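Local coordinates for protein probable zinc protease (Pseudomonas aeruginosa, PDB 4NNZ) that probably serves as one subunit of a heterodimeric M16-family zinc metallopeptidase that hydrolyses peptide bonds, at residues 233-238 with 417-422; 28-33 with 366-371. All coordinates share one frame; numbering follows the deposited sequence.

Contact 1 (233-238 with 417-422)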
loop_
_atom_site.group_PDB
_atom_site.type_symbol
_atom_site.label_atom_id
_atom_site.label_comp_id
_atom_site.label_asym_id
_atom_site.label_seq_id
_atom_site.Cartn_x
_atom_site.Cartn_y
_atom_site.Cartn_z
ATOM N N GLU A 233 3.354 6.768 -15.616
ATOM C CA GLU A 233 3.294 8.187 -15.412
ATOM C C GLU A 233 2.066 8.475 -14.619
ATOM O O GLU A 233 1.002 8.198 -15.058
ATOM C CB GLU A 233 3.161 8.852 -16.770
ATOM C CG GLU A 233 3.763 10.234 -16.944
ATOM C CD GLU A 233 3.777 10.701 -18.400
ATOM O OE1 GLU A 233 3.693 9.877 -19.304
ATOM O OE2 GLU A 233 3.891 11.900 -18.659
ATOM N N ARG A 234 2.221 9.026 -13.429
ATOM C CA ARG A 234 1.096 9.365 -12.587
ATOM C C ARG A 234 1.048 10.850 -12.405
ATOM O O ARG A 234 1.984 11.410 -11.992
ATOM C CB ARG A 234 1.234 8.743 -11.203
ATOM C CG ARG A 234 1.390 7.251 -11.145
ATOM C CD ARG A 234 2.784 6.844 -11.488
ATOM N NE ARG A 234 3.522 6.524 -10.306
ATOM C CZ ARG A 234 4.817 6.365 -10.272
ATOM N NH1 ARG A 234 5.533 6.487 -11.350
ATOM N NH2 ARG A 234 5.378 6.053 -9.158
ATOM N N ARG A 235 -0.069 11.470 -12.702
ATOM C CA ARG A 235 -0.244 12.875 -12.483
ATOM C C ARG A 235 -1.352 13.123 -11.475
ATOM O O ARG A 235 -2.385 12.568 -11.594
ATOM C CB ARG A 235 -0.537 13.548 -13.806
ATOM C CG ARG A 235 0.410 13.100 -14.877
ATOM C CD ARG A 235 0.187 13.770 -16.196
ATOM N NE ARG A 235 0.199 15.192 -16.050
ATOM C CZ ARG A 235 1.239 15.964 -16.270
ATOM N NH1 ARG A 235 2.384 15.463 -16.674
ATOM N NH2 ARG A 235 1.102 17.244 -16.067
ATOM N N LEU A 236 -1.109 13.960 -10.470
ATOM C CA LEU A 236 -2.090 14.273 -9.429
ATOM C C LEU A 236 -2.494 15.712 -9.436
ATOM O O LEU A 236 -1.710 16.548 -9.700
ATOM C CB LEU A 236 -1.552 13.999 -8.055
ATOM C CG LEU A 236 -1.794 12.644 -7.495
ATOM C CD1 LEU A 236 -0.900 11.718 -8.255
ATOM C CD2 LEU A 236 -1.420 12.655 -6.045
ATOM N N LYS A 237 -3.752 15.975 -9.169
ATOM C CA LYS A 237 -4.223 17.312 -8.984
ATOM C C LYS A 237 -4.922 17.411 -7.668
ATOM O O LYS A 237 -5.854 16.719 -7.442
ATOM C CB LYS A 237 -5.196 17.665 -10.074
ATOM C CG LYS A 237 -5.206 19.136 -10.375
ATOM C CD LYS A 237 -6.210 19.483 -11.428
ATOM C CE LYS A 237 -5.572 19.396 -12.780
ATOM N NZ LYS A 237 -6.054 20.438 -13.721
ATOM N N LEU A 238 -4.446 18.268 -6.790
ATOM C CA LEU A 238 -5.034 18.436 -5.492
ATOM C C LEU A 238 -5.354 19.864 -5.191
ATOM O O LEU A 238 -4.541 20.712 -5.361
ATOM C CB LEU A 238 -4.086 17.963 -4.435
ATOM C CG LEU A 238 -3.731 16.512 -4.440
ATOM C CD1 LEU A 238 -2.331 16.340 -3.905
ATOM C CD2 LEU A 238 -4.742 15.807 -3.574
ATOM N N LEU A 417 3.925 13.202 -10.708
ATOM C CA LEU A 417 3.859 14.632 -10.690
ATOM C C LEU A 417 2.562 15.082 -10.068
ATOM O O LEU A 417 1.538 14.593 -10.406
ATOM C CB LEU A 417 3.967 15.169 -12.101
ATOM C CG LEU A 417 3.693 16.638 -12.295
ATOM C CD1 LEU A 417 4.435 17.164 -13.475
ATOM C CD2 LEU A 417 2.228 16.904 -12.433
ATOM N N ALA A 418 2.619 16.022 -9.146
ATOM C CA ALA A 418 1.418 16.534 -8.536
ATOM C C ALA A 418 1.273 18.037 -8.570
ATOM O O ALA A 418 2.176 18.714 -8.246
ATOM C CB ALA A 418 1.324 16.051 -7.123
ATOM N N GLN A 419 0.103 18.537 -8.921
ATOM C CA GLN A 419 -0.173 19.950 -8.879
ATOM C C GLN A 419 -0.946 20.240 -7.631
ATOM O O GLN A 419 -1.953 19.649 -7.390
ATOM C CB GLN A 419 -0.974 20.385 -10.097
ATOM C CG GLN A 419 -0.380 19.904 -11.400
ATOM C CD GLN A 419 -0.866 20.612 -12.640
ATOM O OE1 GLN A 419 -1.996 21.005 -12.759
ATOM N NE2 GLN A 419 0.005 20.733 -13.590
ATOM N N VAL A 420 -0.441 21.137 -6.821
ATOM C CA VAL A 420 -1.147 21.491 -5.640
ATOM C C VAL A 420 -1.732 22.844 -5.842
ATOM O O VAL A 420 -1.033 23.788 -5.999
ATOM C CB VAL A 420 -0.225 21.532 -4.446
ATOM C CG1 VAL A 420 -1.014 21.686 -3.185
ATOM C CG2 VAL A 420 0.623 20.298 -4.394
ATOM N N LEU A 421 -3.035 22.915 -5.864
ATOM C CA LEU A 421 -3.674 24.128 -6.233
ATOM C C LEU A 421 -4.512 24.728 -5.172
ATOM O O LEU A 421 -5.075 24.060 -4.367
ATOM C CB LEU A 421 -4.510 23.927 -7.470
ATOM C CG LEU A 421 -3.710 23.625 -8.707
ATOM C CD1 LEU A 421 -4.653 23.190 -9.783
ATOM C CD2 LEU A 421 -2.968 24.840 -9.151
ATOM N N PRO A 422 -4.638 26.033 -5.219
ATOM C CA PRO A 422 -5.460 26.752 -4.268
ATOM C C PRO A 422 -6.897 26.604 -4.566
ATOM O O PRO A 422 -7.259 26.667 -5.692
ATOM C CB PRO A 422 -5.072 28.194 -4.499
ATOM C CG PRO A 422 -4.294 28.220 -5.730
ATOM C CD PRO A 422 -3.643 26.910 -5.825
#
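Leu236 and Ala418 sit across from each other in a parallel strand pair, with axes 4.5 Å apart and N-to-C directions 9° from each other. The register runs Arg235–Leu417, Leu236–Ala418, Lys237–Gln419, Leu238–Val420. Leu236 and Leu238 use both N and O toward 417-422: Leu236 N reaches Leu417 O at 2.7 Å, and Leu236 O takes Gln419 N at 2.8 Å, a donor tilted 29° from the carbonyl plane. Leu238 N and O repeat the pairing with Gln419 O and Leu421 N, while Arg234 O receives Leu417 N. Three of these carbonyls also take a CA-H contact: Leu417 O from Arg235, Leu236 O from Ala418, Leu238 O from Val420.

On one face Arg235 runs beside Leu417, whose CG is anti to the backbone N (chi1 170°); Arg235 bends at chi3, and Leu417 CD2 lies over the guanidinium, toward its rim, 3.8 Å from Arg235 NH2. Lys237 lies alongside Gln419, with its CE 3.9 Å from Gln419 OE1. On the other face Leu236 CB meets Ala418 CB at 3.7 Å.

Helix 325-341 covers the arginine face, where Glu329 forms a salt bridge with Arg235 NH1 and Glu326 OE2 accepts a hydrogen bond from Gln419 NE2. Helix 140-152 packs on Leu236, Leu238 and Val420. Strand 246-253 flanks 417-422, whereas 233-238 is the sheet's outer strand in this chain and pairs antiparallel with a strand of a second copy of this protein.

Contact 2 (28-33 with 366-371)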
loop_
_atom_site.group_PDB
_atom_site.type_symbol
_atom_site.label_atom_id
_atom_site.label_comp_id
_atom_site.label_asym_id
_atom_site.label_seq_id
_atom_site.Cartn_x
_atom_site.Cartn_y
_atom_site.Cartn_z
ATOM N N VAL A 28 31.215 14.940 27.646
ATOM C CA VAL A 28 29.824 14.620 27.373
ATOM C C VAL A 28 29.746 13.377 26.545
ATOM O O VAL A 28 30.628 13.097 25.780
ATOM C CB VAL A 28 29.170 15.713 26.554
ATOM C CG1 VAL A 28 28.853 16.889 27.422
ATOM C CG2 VAL A 28 30.092 16.148 25.455
ATOM N N VAL A 29 28.672 12.631 26.691
ATOM C CA VAL A 29 28.480 11.460 25.867
ATOM C C VAL A 29 27.088 11.379 25.277
ATOM O O VAL A 29 26.136 11.745 25.898
ATOM C CB VAL A 29 28.791 10.175 26.631
ATOM C CG1 VAL A 29 27.708 9.894 27.635
ATOM C CG2 VAL A 29 28.901 9.032 25.668
ATOM N N VAL A 30 26.988 10.847 24.081
ATOM C CA VAL A 30 25.719 10.721 23.411
ATOM C C VAL A 30 25.340 9.251 23.350
ATOM O O VAL A 30 26.123 8.440 22.974
ATOM C CB VAL A 30 25.763 11.445 22.034
ATOM C CG1 VAL A 30 25.500 10.566 20.836
ATOM C CG2 VAL A 30 24.824 12.599 22.024
ATOM N N SER A 31 24.127 8.934 23.727
ATOM C CA SER A 31 23.674 7.578 23.651
ATOM C C SER A 31 22.420 7.503 22.841
ATOM O O SER A 31 21.466 8.122 23.184
ATOM C CB SER A 31 23.384 7.083 25.051
ATOM O OG SER A 31 23.395 5.686 25.115
ATOM N N GLN A 32 22.389 6.753 21.755
ATOM C CA GLN A 32 21.162 6.673 20.985
ATOM C C GLN A 32 20.667 5.272 20.834
ATOM O O GLN A 32 21.470 4.401 20.652
ATOM C CB GLN A 32 21.377 7.208 19.609
ATOM C CG GLN A 32 22.380 8.292 19.501
ATOM C CD GLN A 32 22.200 9.045 18.232
ATOM O OE1 GLN A 32 21.738 8.511 17.267
ATOM N NE2 GLN A 32 22.549 10.292 18.242
ATOM N N LEU A 33 19.359 5.024 20.866
ATOM C CA LEU A 33 19.058 3.628 20.553
ATOM C C LEU A 33 18.244 3.454 19.283
ATOM O O LEU A 33 17.210 4.015 19.203
ATOM C CB LEU A 33 18.377 2.960 21.714
ATOM C CG LEU A 33 18.104 1.473 21.640
ATOM C CD1 LEU A 33 19.169 0.752 20.870
ATOM C CD2 LEU A 33 18.029 0.890 23.013
ATOM N N SER A 366 30.567 17.228 16.035
ATOM C CA SER A 366 29.282 17.017 16.662
ATOM C C SER A 366 29.099 15.551 16.880
ATOM O O SER A 366 28.822 14.816 15.988
ATOM C CB SER A 366 28.143 17.548 15.847
ATOM O OG SER A 366 26.960 17.448 16.583
ATOM N N ILE A 367 29.268 15.147 18.108
ATOM C CA ILE A 367 29.183 13.777 18.455
ATOM C C ILE A 367 27.787 13.245 18.179
ATOM O O ILE A 367 27.627 12.101 17.883
ATOM C CB ILE A 367 29.657 13.543 19.891
ATOM C CG1 ILE A 367 28.858 14.377 20.853
ATOM C CG2 ILE A 367 31.104 13.914 20.009
ATOM C CD1 ILE A 367 29.070 13.990 22.281
ATOM N N ALA A 368 26.785 14.097 18.295
ATOM C CA ALA A 368 25.432 13.706 17.996
ATOM C C ALA A 368 25.203 13.334 16.554
ATOM O O ALA A 368 24.516 12.403 16.276
ATOM C CB ALA A 368 24.471 14.784 18.409
ATOM N N ALA A 369 25.752 14.095 15.642
ATOM C CA ALA A 369 25.648 13.784 14.247
ATOM C C ALA A 369 26.345 12.507 13.876
ATOM O O ALA A 369 25.861 11.768 13.059
ATOM C CB ALA A 369 26.151 14.930 13.405
ATOM N N GLN A 370 27.508 12.268 14.438
ATOM C CA GLN A 370 28.232 11.070 14.128
ATOM C C GLN A 370 27.446 9.911 14.607
ATOM O O GLN A 370 27.386 8.916 13.961
ATOM C CB GLN A 370 29.597 11.059 14.778
ATOM C CG GLN A 370 30.533 12.123 14.290
ATOM C CD GLN A 370 31.768 12.227 15.136
ATOM O OE1 GLN A 370 32.738 11.527 14.924
ATOM N NE2 GLN A 370 31.740 13.106 16.086
ATOM N N ALA A 371 26.853 10.043 15.764
ATOM C CA ALA A 371 26.033 8.993 16.309
ATOM C C ALA A 371 24.812 8.690 15.470
ATOM O O ALA A 371 24.482 7.566 15.276
ATOM C CB ALA A 371 25.647 9.309 17.726
#
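Ile367 and Val30 bury the most surface here, with Gln32 and Ala371 next and smaller shares from Ala368 and Val28, in a contact between a strand and the first turn of a helix. Ile367 points at the strand. Its CG1 lies between the backbone N and the carbonyl carbon (chi1 57°), and the chain extends to CD1 (chi2 168°). That methyl rests across Val28 and Val30, 4.0 Å from Val28 CG2 and 4.2 Å from Val30 CB, and also lies near Val28 O. The side chains of Val28 and Ile367 cross at a slant.

Val30 stands over the turn with its methyls divided between the alanines: its CG2 is 4.2 Å from Ala368 CB, and its CG1 packs closely on Ala371 CB at 3.4 Å. Ile367, Ala368 and Ala371, spaced i, i+1 and i+4, therefore present one side of the helix to the strand, and the axes approach to 8.5 Å with a crossing angle of -26°, consistent with the small alanines on that side. This is an alpha/beta layer: helix 367-379, with Ser366 at its N-cap position, covers one face of the mixed sheet of the N-terminal M16 domain, while helix 100-112 packs on the other face, against Val29 and Ser31. Strand 190-196, next to 28-35 in the sheet, offers Val195 to Ile367 and Ala371.

Farther along the strand, Gln32 reaches over Ala371, its amide carbon CD lying 3.5 Å from Ala371 CB. The amide has a partner on each element: OE1 accepts Trp34 NE1, farther along the same strand, and NE2 makes a weak hydrogen bond to Ser372 OG, just past Ala371. Gln32 NE2 also lies 3.5 Å from Ala368 O, a carbonyl that accepts the Ser372 hydroxyl.

From the N terminus the chain lays down 28-33 first, then 233-238, and only afterwards the partners 366-371 and 417-422, in that order. The two closures therefore cross, neither nesting inside the other: contact 2 spans 332 intervening residues, contact 1 spans 178. Contact 2 returns a helix from late in the chain to the N-terminal six-stranded sheet. Contact 1 brings the last strand back into the five-stranded sheet, beside the strand that began it. With centres 40 Å apart, on opposite sides of the chain's centre, the two do not touch; they tie down separate sheets, and residues 372-416 run from one to the other.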